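Local coordinates for 11S globulin subunit beta (Cucurbita maxima, PDB 2E9Q), which serves as a seed storage protein, a hexameric 11S globulin that holds a nutrient reserve for the plant, at residues Asn332-His344 / Ile406-Arg418. Residues are numbered along the deposited sequence; the frame is centred on the assembly and turned at random.
Sequences NAMVAPHYTVNSH and ITNLLAGRVSQMR
Tyr339 and Asn408 form the hydrogen-bonded pair of a short antiparallel ladder: Asn408 N gives to Tyr339 O at 2.9 Å, and Tyr339 N returns a longer bond to Asn408 O at 3.2 Å. Their side chains run alongside each other in the same direction, and Asn408 CB lies over one face of the phenol ring, 4.1 Å from its centroid and 29° off the normal, a CH-pi contact. Leu410 CD2 meets the ring at its edge, 4.2 Å from Tyr339 CD1. The ladder is extended at one end by Leu410 N to Pro337 O and at the other by Val341 N to Ile406 O. Beyond the latter, Asn342 CG sits between its own backbone N and carbonyl carbon (chi1 64°), which brings OD1 within 2.7 Å of Ile406 N; ND2 of the same amide bonds Asn404 O. His338, on the opposite sheet face from Tyr339, is fixed in rotation by an in-plane bond from ND1 to Ala336 O, 2.7 Å. The phenol also stacks on Phe80 of the second subunit, and its OH bonds Gly142 O there. This antiparallel strand pairing, 407-409 edging 334-340 in the C-terminal cupin beta-barrel, thus reaches the subunit interface of the 11S globulin.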
loop_
_atom_site.group_PDB
_atom_site.type_symbol
_atom_site.label_atom_id
_atom_site.label_comp_id
_atom_site.label_asym_id
_atom_site.label_seq_id
_atom_site.Cartn_x
_atom_site.Cartn_y
_atom_site.Cartn_z
ATOM N N ASN A 332 -6.199 -38.769 12.789
ATOM C CA ASN A 332 -7.584 -38.408 13.061
ATOM C C ASN A 332 -7.768 -37.123 13.860
ATOM O O ASN A 332 -8.888 -36.784 14.264
ATOM C CB ASN A 332 -8.252 -39.589 13.761
ATOM C CG ASN A 332 -7.931 -40.902 13.073
ATOM O OD1 ASN A 332 -7.588 -41.895 13.715
ATOM N ND2 ASN A 332 -8.029 -40.905 11.749
ATOM N N ALA A 333 -6.669 -36.404 14.082
ATOM C CA ALA A 333 -6.727 -35.139 14.813
ATOM C C ALA A 333 -7.364 -34.081 13.901
ATOM O O ALA A 333 -7.256 -34.164 12.679
ATOM C CB ALA A 333 -5.328 -34.709 15.236
ATOM N N MET A 334 -8.018 -33.095 14.506
ATOM C CA MET A 334 -8.708 -32.043 13.763
ATOM C C MET A 334 -8.337 -30.645 14.254
ATOM O O MET A 334 -8.219 -30.420 15.460
ATOM C CB MET A 334 -10.214 -32.264 13.907
ATOM C CG MET A 334 -11.090 -31.466 12.978
ATOM S SD MET A 334 -12.806 -31.955 13.210
ATOM C CE MET A 334 -13.458 -30.518 14.084
ATOM N N VAL A 335 -8.154 -29.711 13.321
ATOM C CA VAL A 335 -7.875 -28.324 13.686
ATOM C C VAL A 335 -9.261 -27.691 13.736
ATOM O O VAL A 335 -10.043 -27.825 12.799
ATOM C CB VAL A 335 -7.008 -27.589 12.634
ATOM C CG1 VAL A 335 -6.973 -26.102 12.941
ATOM C CG2 VAL A 335 -5.589 -28.139 12.653
ATOM N N ALA A 336 -9.577 -27.030 14.842
ATOM C CA ALA A 336 -10.884 -26.410 15.021
ATOM C C ALA A 336 -11.213 -25.384 13.940
ATOM O O ALA A 336 -10.313 -24.775 13.360
ATOM C CB ALA A 336 -10.956 -25.744 16.389
ATOM N N PRO A 337 -12.517 -25.195 13.647
ATOM C CA PRO A 337 -12.920 -24.220 12.632
ATOM C C PRO A 337 -12.380 -22.856 13.029
ATOM O O PRO A 337 -12.479 -22.442 14.183
ATOM C CB PRO A 337 -14.452 -24.280 12.667
ATOM C CG PRO A 337 -14.768 -24.876 14.018
ATOM C CD PRO A 337 -13.693 -25.909 14.175
ATOM N N HIS A 338 -11.806 -22.159 12.063
ATOM C CA HIS A 338 -11.233 -20.857 12.334
ATOM C C HIS A 338 -10.983 -20.139 11.014
ATOM O O HIS A 338 -11.097 -20.723 9.940
ATOM C CB HIS A 338 -9.884 -21.035 13.016
ATOM C CG HIS A 338 -8.867 -21.667 12.124
ATOM N ND1 HIS A 338 -8.794 -23.027 11.930
ATOM C CD2 HIS A 338 -7.945 -21.120 11.296
ATOM C CE1 HIS A 338 -7.873 -23.293 11.022
ATOM N NE2 HIS A 338 -7.343 -22.154 10.621
ATOM N N TYR A 339 -10.618 -18.872 11.110
ATOM C CA TYR A 339 -10.298 -18.103 9.933
ATOM C C TYR A 339 -9.213 -17.118 10.329
ATOM O O TYR A 339 -9.055 -16.794 11.506
ATOM C CB TYR A 339 -11.535 -17.365 9.417
ATOM C CG TYR A 339 -12.061 -16.317 10.357
ATOM C CD1 TYR A 339 -12.941 -16.643 11.395
ATOM C CD2 TYR A 339 -11.697 -14.987 10.194
ATOM C CE1 TYR A 339 -13.446 -15.661 12.230
ATOM C CE2 TYR A 339 -12.186 -14.016 11.014
ATOM C CZ TYR A 339 -13.062 -14.341 12.028
ATOM O OH TYR A 339 -13.546 -13.316 12.816
ATOM N N THR A 340 -8.446 -16.654 9.354
ATOM C CA THR A 340 -7.404 -15.696 9.637
ATOM C C THR A 340 -7.968 -14.343 9.294
ATOM O O THR A 340 -8.406 -14.100 8.171
ATOM C CB THR A 340 -6.158 -15.956 8.809
ATOM O OG1 THR A 340 -5.668 -17.263 9.111
ATOM C CG2 THR A 340 -5.076 -14.915 9.133
ATOM N N VAL A 341 -7.951 -13.454 10.270
ATOM C CA VAL A 341 -8.514 -12.148 10.066
ATOM C C VAL A 341 -7.687 -11.193 9.236
ATOM O O VAL A 341 -8.241 -10.300 8.601
ATOM C CB VAL A 341 -8.858 -11.476 11.428
ATOM C CG1 VAL A 341 -8.588 -12.450 12.584
ATOM C CG2 VAL A 341 -8.081 -10.181 11.604
ATOM N N ASN A 342 -6.375 -11.382 9.210
ATOM C CA ASN A 342 -5.544 -10.434 8.497
ATOM C C ASN A 342 -4.618 -10.943 7.404
ATOM O O ASN A 342 -3.729 -10.208 6.978
ATOM C CB ASN A 342 -4.729 -9.642 9.511
ATOM C CG ASN A 342 -3.764 -10.517 10.274
ATOM O OD1 ASN A 342 -3.992 -11.717 10.433
ATOM N ND2 ASN A 342 -2.686 -9.921 10.763
ATOM N N SER A 343 -4.789 -12.182 6.951
ATOM C CA SER A 343 -3.940 -12.646 5.860
ATOM C C SER A 343 -4.423 -13.909 5.172
ATOM O O SER A 343 -5.347 -14.579 5.638
ATOM C CB SER A 343 -2.503 -12.867 6.336
ATOM O OG SER A 343 -2.384 -14.075 7.050
ATOM N N HIS A 344 -3.800 -14.203 4.037
ATOM C CA HIS A 344 -4.116 -15.402 3.290
ATOM C C HIS A 344 -3.235 -16.454 3.929
ATOM O O HIS A 344 -2.228 -16.128 4.576
ATOM C CB HIS A 344 -3.742 -15.242 1.816
ATOM C CG HIS A 344 -4.453 -14.117 1.139
ATOM N ND1 HIS A 344 -5.815 -14.123 0.921
ATOM C CD2 HIS A 344 -3.996 -12.942 0.646
ATOM C CE1 HIS A 344 -6.165 -12.999 0.321
ATOM N NE2 HIS A 344 -5.080 -12.266 0.143
ATOM N N ILE A 406 -3.282 -13.539 12.366
ATOM C CA ILE A 406 -4.119 -13.754 13.533
ATOM C C ILE A 406 -5.282 -14.677 13.196
ATOM O O ILE A 406 -6.062 -14.396 12.273
ATOM C CB ILE A 406 -4.715 -12.443 14.038
ATOM C CG1 ILE A 406 -3.604 -11.441 14.345
ATOM C CG2 ILE A 406 -5.590 -12.724 15.257
ATOM C CD1 ILE A 406 -4.104 -10.009 14.519
ATOM N N THR A 407 -5.407 -15.770 13.943
ATOM C CA THR A 407 -6.496 -16.702 13.707
ATOM C C THR A 407 -7.546 -16.647 14.816
ATOM O O THR A 407 -7.219 -16.694 16.009
ATOM C CB THR A 407 -5.990 -18.155 13.573
ATOM O OG1 THR A 407 -6.677 -18.992 14.514
ATOM C CG2 THR A 407 -4.504 -18.233 13.819
ATOM N N ASN A 408 -8.806 -16.519 14.409
ATOM C CA ASN A 408 -9.919 -16.497 15.342
ATOM C C ASN A 408 -10.569 -17.874 15.319
ATOM O O ASN A 408 -10.888 -18.402 14.247
ATOM C CB ASN A 408 -10.960 -15.449 14.935
ATOM C CG ASN A 408 -10.665 -14.085 15.500
ATOM O OD1 ASN A 408 -11.485 -13.171 15.405
ATOM N ND2 ASN A 408 -9.486 -13.934 16.094
ATOM N N LEU A 409 -10.758 -18.461 16.494
ATOM C CA LEU A 409 -11.383 -19.770 16.582
ATOM C C LEU A 409 -12.885 -19.611 16.726
ATOM O O LEU A 409 -13.361 -18.657 17.340
ATOM C CB LEU A 409 -10.832 -20.547 17.777
ATOM C CG LEU A 409 -9.404 -21.077 17.638
ATOM C CD1 LEU A 409 -8.432 -19.917 17.486
ATOM C CD2 LEU A 409 -9.058 -21.905 18.871
ATOM N N LEU A 410 -13.636 -20.539 16.149
ATOM C CA LEU A 410 -15.085 -20.459 16.239
ATOM C C LEU A 410 -15.595 -21.134 17.498
ATOM O O LEU A 410 -16.589 -20.693 18.077
ATOM C CB LEU A 410 -15.751 -21.078 15.004
ATOM C CG LEU A 410 -15.744 -20.238 13.722
ATOM C CD1 LEU A 410 -16.144 -18.806 14.060
ATOM C CD2 LEU A 410 -14.373 -20.253 13.087
ATOM N N ALA A 411 -14.915 -22.194 17.919
ATOM C CA ALA A 411 -15.301 -22.920 19.131
ATOM C C ALA A 411 -14.068 -23.320 19.945
ATOM O O ALA A 411 -12.978 -23.456 19.394
ATOM C CB ALA A 411 -16.102 -24.153 18.759
ATOM N N GLY A 412 -14.241 -23.515 21.252
ATOM C CA GLY A 412 -13.118 -23.897 22.099
ATOM C C GLY A 412 -13.014 -23.000 23.313
ATOM O O GLY A 412 -13.917 -22.202 23.548
ATOM N N ARG A 413 -11.926 -23.112 24.081
ATOM C CA ARG A 413 -11.759 -22.279 25.279
ATOM C C ARG A 413 -11.737 -20.780 25.013
ATOM O O ARG A 413 -12.392 -20.018 25.727
ATOM C CB ARG A 413 -10.496 -22.675 26.049
ATOM C CG ARG A 413 -10.665 -23.904 26.933
ATOM C CD ARG A 413 -9.711 -23.868 28.126
ATOM N NE ARG A 413 -8.302 -23.880 27.732
ATOM C CZ ARG A 413 -7.682 -24.926 27.194
ATOM N NH1 ARG A 413 -8.343 -26.052 26.977
ATOM N NH2 ARG A 413 -6.397 -24.847 26.876
ATOM N N VAL A 414 -10.964 -20.344 24.021
ATOM C CA VAL A 414 -10.917 -18.920 23.681
ATOM C C VAL A 414 -11.470 -18.813 22.269
ATOM O O VAL A 414 -10.751 -19.014 21.288
ATOM C CB VAL A 414 -9.464 -18.338 23.729
ATOM C CG1 VAL A 414 -8.969 -18.279 25.167
ATOM C CG2 VAL A 414 -8.519 -19.189 22.897
ATOM N N SER A 415 -12.755 -18.497 22.164
ATOM C CA SER A 415 -13.380 -18.417 20.858
ATOM C C SER A 415 -14.475 -17.369 20.755
ATOM O O SER A 415 -14.860 -16.741 21.739
ATOM C CB SER A 415 -13.948 -19.787 20.478
ATOM O OG SER A 415 -14.940 -20.187 21.404
ATOM N N GLN A 416 -14.967 -17.188 19.535
ATOM C CA GLN A 416 -16.021 -16.228 19.273
ATOM C C GLN A 416 -17.282 -16.669 19.999
ATOM O O GLN A 416 -18.000 -15.857 20.570
ATOM C CB GLN A 416 -16.284 -16.149 17.763
ATOM C CG GLN A 416 -16.201 -14.739 17.182
ATOM C CD GLN A 416 -14.799 -14.145 17.245
ATOM O OE1 GLN A 416 -14.607 -12.964 16.955
ATOM N NE2 GLN A 416 -13.815 -14.958 17.617
ATOM N N MET A 417 -17.539 -17.967 19.983
ATOM C CA MET A 417 -18.725 -18.511 20.626
ATOM C C MET A 417 -18.673 -18.226 22.136
ATOM O O MET A 417 -19.675 -17.843 22.742
ATOM C CB MET A 417 -18.831 -20.014 20.360
ATOM C CG MET A 417 -20.197 -20.465 19.836
ATOM S SD MET A 417 -20.572 -19.996 18.118
ATOM C CE MET A 417 -21.455 -18.459 18.348
ATOM N N ARG A 418 -17.494 -18.398 22.732
ATOM C CA ARG A 418 -17.301 -18.165 24.160
ATOM C C ARG A 418 -17.532 -16.709 24.539
ATOM O O ARG A 418 -18.073 -16.416 25.602
ATOM C CB ARG A 418 -15.881 -18.567 24.567
ATOM C CG ARG A 418 -15.578 -20.049 24.415
ATOM C CD ARG A 418 -15.668 -20.764 25.747
ATOM N NE ARG A 418 -15.333 -22.181 25.641
ATOM C CZ ARG A 418 -15.152 -22.984 26.684
ATOM N NH1 ARG A 418 -15.271 -22.513 27.917
ATOM N NH2 ARG A 418 -14.844 -24.258 26.495
#